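PDB 4PYS: beta-N-acetylhexosaminidase from Bacteroides fragilis, which probably releases terminal beta-linked N-acetylhexosamine residues from glycans by hydrolysis. Local coordinates for residues A[337-343]-A[355-361]; A[274-278]-A[330-336]. Numbering follows the deposited sequence.

Interaction 1. Residues A[337-343]-A[355-361]. With FMT (formic acid), chain I.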
loop_
_atom_site.group_PDB
_atom_site.type_symbol
_atom_site.label_atom_id
_atom_site.label_comp_id
_atom_site.label_asym_id
_atom_site.label_seq_id
_atom_site.Cartn_x
_atom_site.Cartn_y
_atom_site.Cartn_z
ATOM N N LYS A 337 -4.091 13.969 6.976
ATOM C CA LYS A 337 -4.075 13.106 8.150
ATOM C C LYS A 337 -2.676 12.525 8.312
ATOM O O LYS A 337 -1.957 12.342 7.329
ATOM C CB LYS A 337 -5.111 11.992 8.010
ATOM C CG LYS A 337 -6.546 12.536 8.070
ATOM C CD LYS A 337 -7.591 11.432 8.008
ATOM C CE LYS A 337 -9.000 12.006 8.179
ATOM N NZ LYS A 337 -9.144 12.782 9.448
ATOM N N ALA A 338 -2.288 12.247 9.552
ATOM C CA ALA A 338 -0.944 11.750 9.835
ATOM C C ALA A 338 -1.010 10.323 10.350
ATOM O O ALA A 338 -1.674 10.057 11.358
ATOM C CB ALA A 338 -0.275 12.641 10.860
ATOM N N ILE A 339 -0.326 9.398 9.675
ATOM C CA ILE A 339 -0.306 8.015 10.135
ATOM C C ILE A 339 0.984 7.762 10.908
ATOM O O ILE A 339 2.056 8.184 10.476
ATOM C CB ILE A 339 -0.373 7.002 8.971
ATOM C CG1 ILE A 339 -1.572 7.289 8.065
ATOM C CG2 ILE A 339 -0.456 5.572 9.512
ATOM C CD1 ILE A 339 -1.542 6.500 6.735
ATOM N N PHE A 340 0.876 7.074 12.043
ATOM C CA PHE A 340 2.045 6.703 12.837
ATOM C C PHE A 340 2.008 5.208 13.090
ATOM O O PHE A 340 0.929 4.638 13.218
ATOM C CB PHE A 340 2.023 7.397 14.201
ATOM C CG PHE A 340 2.215 8.884 14.146
ATOM C CD1 PHE A 340 3.484 9.429 13.982
ATOM C CD2 PHE A 340 1.136 9.738 14.301
ATOM C CE1 PHE A 340 3.669 10.801 13.952
ATOM C CE2 PHE A 340 1.311 11.119 14.274
ATOM C CZ PHE A 340 2.580 11.649 14.097
ATOM N N TRP A 341 3.170 4.569 13.187
ATOM C CA TRP A 341 3.205 3.181 13.652
ATOM C C TRP A 341 2.706 3.110 15.097
ATOM O O TRP A 341 2.887 4.052 15.863
ATOM C CB TRP A 341 4.623 2.608 13.560
ATOM C CG TRP A 341 5.150 2.527 12.144
ATOM C CD1 TRP A 341 6.168 3.266 11.602
ATOM C CD2 TRP A 341 4.677 1.673 11.105
ATOM N NE1 TRP A 341 6.357 2.915 10.287
ATOM C CE2 TRP A 341 5.455 1.934 9.959
ATOM C CE3 TRP A 341 3.679 0.700 11.031
ATOM C CZ2 TRP A 341 5.258 1.263 8.756
ATOM C CZ3 TRP A 341 3.488 0.027 9.831
ATOM C CH2 TRP A 341 4.272 0.312 8.709
ATOM N N GLY A 342 2.079 1.995 15.468
ATOM C CA GLY A 342 1.417 1.894 16.761
ATOM C C GLY A 342 2.288 1.998 18.009
ATOM O O GLY A 342 1.757 2.250 19.096
ATOM N N ASP A 343 3.604 1.799 17.869
ATOM C CA ASP A 343 4.551 1.945 18.995
ATOM C C ASP A 343 4.303 3.214 19.779
ATOM O O ASP A 343 4.424 3.251 21.009
ATOM C CB ASP A 343 5.985 2.099 18.494
ATOM C CG ASP A 343 6.409 1.002 17.579
ATOM O OD1 ASP A 343 5.930 0.989 16.430
ATOM O OD2 ASP A 343 7.253 0.185 17.999
ATOM N N ASN A 355 -6.244 14.411 13.717
ATOM C CA ASN A 355 -5.996 13.909 12.360
ATOM C C ASN A 355 -5.051 12.709 12.331
ATOM O O ASN A 355 -4.580 12.305 11.264
ATOM C CB ASN A 355 -5.441 15.016 11.470
ATOM C CG ASN A 355 -4.075 15.485 11.917
ATOM O OD1 ASN A 355 -3.802 15.588 13.114
ATOM N ND2 ASN A 355 -3.202 15.771 10.955
ATOM N N VAL A 356 -4.778 12.147 13.504
ATOM C CA VAL A 356 -3.849 11.021 13.628
ATOM C C VAL A 356 -4.515 9.675 13.331
ATOM O O VAL A 356 -5.628 9.414 13.781
ATOM C CB VAL A 356 -3.195 11.005 15.029
ATOM C CG1 VAL A 356 -2.501 9.677 15.298
ATOM C CG2 VAL A 356 -2.208 12.160 15.164
ATOM N N VAL A 357 -3.823 8.836 12.559
ATOM C CA VAL A 357 -4.245 7.465 12.272
ATOM C C VAL A 357 -3.127 6.548 12.765
ATOM O O VAL A 357 -1.943 6.887 12.640
ATOM C CB VAL A 357 -4.475 7.267 10.757
ATOM C CG1 VAL A 357 -4.801 5.808 10.423
ATOM C CG2 VAL A 357 -5.586 8.196 10.272
ATOM N N ILE A 358 -3.498 5.410 13.346
ATOM C CA ILE A 358 -2.532 4.465 13.909
ATOM C C ILE A 358 -2.417 3.194 13.067
ATOM O O ILE A 358 -3.421 2.542 12.776
ATOM C CB ILE A 358 -2.934 4.070 15.351
ATOM C CG1 ILE A 358 -2.941 5.304 16.266
ATOM C CG2 ILE A 358 -1.999 3.001 15.891
ATOM C CD1 ILE A 358 -1.605 6.026 16.364
ATOM N N GLN A 359 -1.197 2.829 12.682
ATOM C CA GLN A 359 -0.994 1.591 11.942
ATOM C C GLN A 359 -0.505 0.522 12.908
ATOM O O GLN A 359 0.617 0.585 13.412
ATOM C CB GLN A 359 -0.016 1.775 10.780
ATOM C CG GLN A 359 0.076 0.539 9.889
ATOM C CD GLN A 359 0.561 0.859 8.484
ATOM O OE1 GLN A 359 1.049 1.956 8.215
ATOM N NE2 GLN A 359 0.432 -0.106 7.583
ATOM N N TRP A 360 -1.390 -0.427 13.192
ATOM C CA TRP A 360 -1.174 -1.470 14.190
ATOM C C TRP A 360 -0.357 -2.586 13.556
ATOM O O TRP A 360 -0.776 -3.156 12.547
ATOM C CB TRP A 360 -2.546 -1.976 14.644
ATOM C CG TRP A 360 -2.567 -3.219 15.486
ATOM C CD1 TRP A 360 -1.683 -3.587 16.463
ATOM C CD2 TRP A 360 -3.541 -4.261 15.411
ATOM N NE1 TRP A 360 -2.060 -4.807 16.999
ATOM C CE2 TRP A 360 -3.197 -5.236 16.367
ATOM C CE3 TRP A 360 -4.676 -4.463 14.617
ATOM C CZ2 TRP A 360 -3.953 -6.403 16.553
ATOM C CZ3 TRP A 360 -5.425 -5.624 14.803
ATOM C CH2 TRP A 360 -5.056 -6.575 15.762
ATOM N N TRP A 361 0.811 -2.893 14.121
ATOM C CA TRP A 361 1.728 -3.811 13.429
ATOM C C TRP A 361 2.383 -4.912 14.275
ATOM O O TRP A 361 2.624 -6.009 13.768
ATOM C CB TRP A 361 2.828 -3.031 12.697
ATOM C CG TRP A 361 3.883 -2.489 13.620
ATOM C CD1 TRP A 361 3.887 -1.269 14.236
ATOM C CD2 TRP A 361 5.107 -3.139 14.005
ATOM N NE1 TRP A 361 5.035 -1.127 14.994
ATOM C CE2 TRP A 361 5.797 -2.261 14.864
ATOM C CE3 TRP A 361 5.681 -4.381 13.704
ATOM C CZ2 TRP A 361 7.038 -2.589 15.434
ATOM C CZ3 TRP A 361 6.909 -4.705 14.272
ATOM C CH2 TRP A 361 7.572 -3.815 15.123
HETATM C C FMT I . 1.633 -1.939 17.286
HETATM O O1 FMT I . 2.612 -2.601 17.594
HETATM O O2 FMT I . 1.628 -1.115 16.381
#
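Asn355, just ahead of its strand, starts the pairing: its O accepts Ala338 N at 2.9 Å, while its side-chain ND2 turns back to Arg336 O. At Val356, CA makes a C-H...O contact with Ala338 O (3.3 Å), and CG1 sits at the edge of the Phe340 ring, 3.8 Å from CD2. Val357 uses both backbone polar groups, N to Ala338 O at 2.7 Å and O to Phe340 N at 2.9 Å, and its CB lies 4.0 Å from Ile339 CG1 on the other face of the sheet. These are neighbouring parallel strands of the catalytic TIM barrel, in register with Ala338 opposite Val356, their directions 28° apart. Ile358 lies on the same side of the sheet as Phe340, its CD1 4.4 Å from Phe340 CB; Phe340 and Ala338 pack against helix 316-333. Gln359 N bonds Phe340 O (2.8 Å) and its O receives Gly342 N (2.9 Å); its OE1 lies over a face of the Trp341 indole and bonds His287. Trp360 turns away, toward strand 381-383. Beyond the strand, Trp361 NE1 donates to Asp343 OD1 at 2.7 Å, Trp341 directs its edge at the Trp361 face (offset edge-to-face), and Trp361 N holds formate O2 at 3.0 Å, close against Gly342 CA.

Interaction 2. Residues A[274-278]-A[330-336]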
loop_
_atom_site.group_PDB
_atom_site.type_symbol
_atom_site.label_atom_id
_atom_site.label_comp_id
_atom_site.label_asym_id
_atom_site.label_seq_id
_atom_site.Cartn_x
_atom_site.Cartn_y
_atom_site.Cartn_z
ATOM N N LEU A 274 8.110 18.363 4.759
ATOM C CA LEU A 274 6.709 17.991 4.586
ATOM C C LEU A 274 5.975 18.943 3.637
ATOM O O LEU A 274 5.019 18.540 2.965
ATOM C CB LEU A 274 5.995 17.915 5.938
ATOM C CG LEU A 274 6.401 16.747 6.835
ATOM C CD1 LEU A 274 5.525 16.711 8.043
ATOM C CD2 LEU A 274 6.277 15.432 6.099
ATOM N N ASP A 275 6.419 20.195 3.586
ATOM C CA ASP A 275 5.879 21.149 2.620
ATOM C C ASP A 275 6.031 20.582 1.207
ATOM O O ASP A 275 5.074 20.565 0.433
ATOM C CB ASP A 275 6.574 22.514 2.727
ATOM C CG ASP A 275 6.038 23.364 3.872
ATOM O OD1 ASP A 275 5.066 22.942 4.529
ATOM O OD2 ASP A 275 6.582 24.466 4.112
ATOM N N GLU A 276 7.226 20.089 0.883
ATOM C CA GLU A 276 7.470 19.548 -0.451
ATOM C C GLU A 276 6.764 18.220 -0.664
ATOM O O GLU A 276 6.192 17.978 -1.731
ATOM C CB GLU A 276 8.970 19.438 -0.738
ATOM C CG GLU A 276 9.581 20.805 -1.053
ATOM C CD GLU A 276 10.977 20.732 -1.644
ATOM O OE1 GLU A 276 11.253 19.822 -2.453
ATOM O OE2 GLU A 276 11.800 21.604 -1.300
ATOM N N VAL A 277 6.796 17.368 0.356
ATOM C CA VAL A 277 6.073 16.100 0.299
ATOM C C VAL A 277 4.586 16.320 0.013
ATOM O O VAL A 277 3.986 15.602 -0.786
ATOM C CB VAL A 277 6.274 15.280 1.581
ATOM C CG1 VAL A 277 5.371 14.050 1.585
ATOM C CG2 VAL A 277 7.720 14.835 1.688
ATOM N N CYS A 278 3.990 17.324 0.642
ATOM C CA CYS A 278 2.575 17.590 0.400
ATOM C C CYS A 278 2.296 18.160 -0.997
ATOM O O CYS A 278 1.228 17.919 -1.564
ATOM C CB CYS A 278 1.987 18.466 1.509
ATOM S SG CYS A 278 1.851 17.546 3.066
ATOM N N TYR A 330 1.030 20.127 12.053
ATOM C CA TYR A 330 1.446 20.781 10.823
ATOM C C TYR A 330 0.688 20.203 9.630
ATOM O O TYR A 330 0.192 20.945 8.774
ATOM C CB TYR A 330 2.946 20.620 10.601
ATOM C CG TYR A 330 3.445 21.513 9.506
ATOM C CD1 TYR A 330 3.443 22.889 9.675
ATOM C CD2 TYR A 330 3.891 20.993 8.293
ATOM C CE1 TYR A 330 3.880 23.730 8.685
ATOM C CE2 TYR A 330 4.338 21.838 7.284
ATOM C CZ TYR A 330 4.325 23.206 7.493
ATOM O OH TYR A 330 4.764 24.078 6.519
ATOM N N LEU A 331 0.613 18.877 9.577
ATOM C CA LEU A 331 -0.125 18.207 8.518
ATOM C C LEU A 331 -1.600 18.598 8.589
ATOM O O LEU A 331 -2.247 18.792 7.559
ATOM C CB LEU A 331 0.044 16.693 8.611
ATOM C CG LEU A 331 1.390 16.172 8.114
ATOM C CD1 LEU A 331 1.463 14.672 8.287
ATOM C CD2 LEU A 331 1.587 16.560 6.655
ATOM N N LYS A 332 -2.113 18.743 9.809
ATOM C CA LYS A 332 -3.508 19.128 10.004
ATOM C C LYS A 332 -3.823 20.479 9.362
ATOM O O LYS A 332 -4.858 20.632 8.710
ATOM C CB LYS A 332 -3.870 19.150 11.492
ATOM C CG LYS A 332 -5.347 19.413 11.753
ATOM C CD LYS A 332 -5.703 19.197 13.207
ATOM C CE LYS A 332 -7.115 19.679 13.495
ATOM N NZ LYS A 332 -7.493 19.437 14.912
ATOM N N GLN A 333 -2.929 21.449 9.524
ATOM C CA GLN A 333 -3.156 22.774 8.940
ATOM C C GLN A 333 -2.988 22.738 7.418
ATOM O O GLN A 333 -3.373 23.670 6.721
ATOM C CB GLN A 333 -2.276 23.850 9.601
ATOM C CG GLN A 333 -0.821 23.911 9.141
ATOM C CD GLN A 333 0.018 24.866 9.994
ATOM O OE1 GLN A 333 -0.052 24.840 11.224
ATOM N NE2 GLN A 333 0.812 25.711 9.342
ATOM N N LYS A 334 -2.431 21.642 6.911
ATOM C CA LYS A 334 -2.336 21.410 5.472
ATOM C C LYS A 334 -3.491 20.562 4.951
ATOM O O LYS A 334 -3.556 20.252 3.760
ATOM C CB LYS A 334 -1.027 20.708 5.131
ATOM C CG LYS A 334 0.201 21.542 5.397
ATOM C CD LYS A 334 1.403 20.886 4.768
ATOM C CE LYS A 334 2.348 21.932 4.238
ATOM N NZ LYS A 334 1.767 22.768 3.147
ATOM N N GLY A 335 -4.394 20.172 5.845
ATOM C CA GLY A 335 -5.537 19.366 5.449
ATOM C C GLY A 335 -5.232 17.895 5.247
ATOM O O GLY A 335 -5.993 17.191 4.580
ATOM N N ARG A 336 -4.134 17.414 5.826
ATOM C CA ARG A 336 -3.794 15.998 5.713
ATOM C C ARG A 336 -3.961 15.285 7.049
ATOM O O ARG A 336 -3.999 15.921 8.111
ATOM C CB ARG A 336 -2.357 15.825 5.216
ATOM C CG ARG A 336 -2.025 16.654 3.991
ATOM C CD ARG A 336 -2.899 16.293 2.777
ATOM N NE ARG A 336 -2.575 17.179 1.660
ATOM C CZ ARG A 336 -1.709 16.876 0.700
ATOM N NH1 ARG A 336 -1.103 15.697 0.696
ATOM N NH2 ARG A 336 -1.449 17.749 -0.258
HETATM O O HOH W 1 2.680 21.952 0.568
#
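Cys278 points its thiol into the gap between the two segments, where SG lies 3.7 Å from Leu331 CD2 and 3.8 Å from Lys334 CD, and its CB sits over one face of the Arg336 guanidinium. One turn earlier, Leu274 extends the apolar strip: its CD1 is 4.2 Å from Leu331 CG, and its CB meets the edge of the Tyr330 ring, 4.4 Å from CD2. These residues join helix 264-280 to the C-terminal end of helix 316-333, two helices of the outer layer of the TIM barrel, with Leu331 also reaching Ile286 on the strand beneath. Helix 316-333 finishes in a Schellman motif: Gly335 has positive phi, its N bonds Lys332 O and Arg336 N bonds Leu331 O, both at 2.9 Å. The chain reversal brings Arg336 round to the neighbouring helix, where NH2 donates to Cys278 O at 3.0 Å, while NH1 bonds Phe281 O. Toward solvent the contact is polar. Tyr330 OH gives a very short hydrogen bond of 2.3 Å to Asp275 OD1, and the same oxygen forms a salt bridge with Lys334 NZ at 3.6 Å. A water completes this side, donating to Asp275 O (2.8 Å) and accepting from Lys334 NZ (2.9 Å).

In the fold
Interaction 2 lies in the helical layer of the barrel and interaction 1 in its strands, their centres about 16 Å apart. The chain runs directly from one to the other: helix 316-333 ends, turns at Gly335 and enters strand 337-341. Two contacts tie the layers together, a probable hydrogen bond from Asn355 ND2 to Arg336 O (3.0 Å) and packing of Ala338 CB on Leu331 CD1 (3.7 Å). The C-terminal strand ends of interaction 1 face the probable substrate pocket, as in other TIM-barrel enzymes; there Trp361 lies about 3 Å from a bound glycerol, side chain to nearest atom, and Trp341 NE1 bonds Glu223.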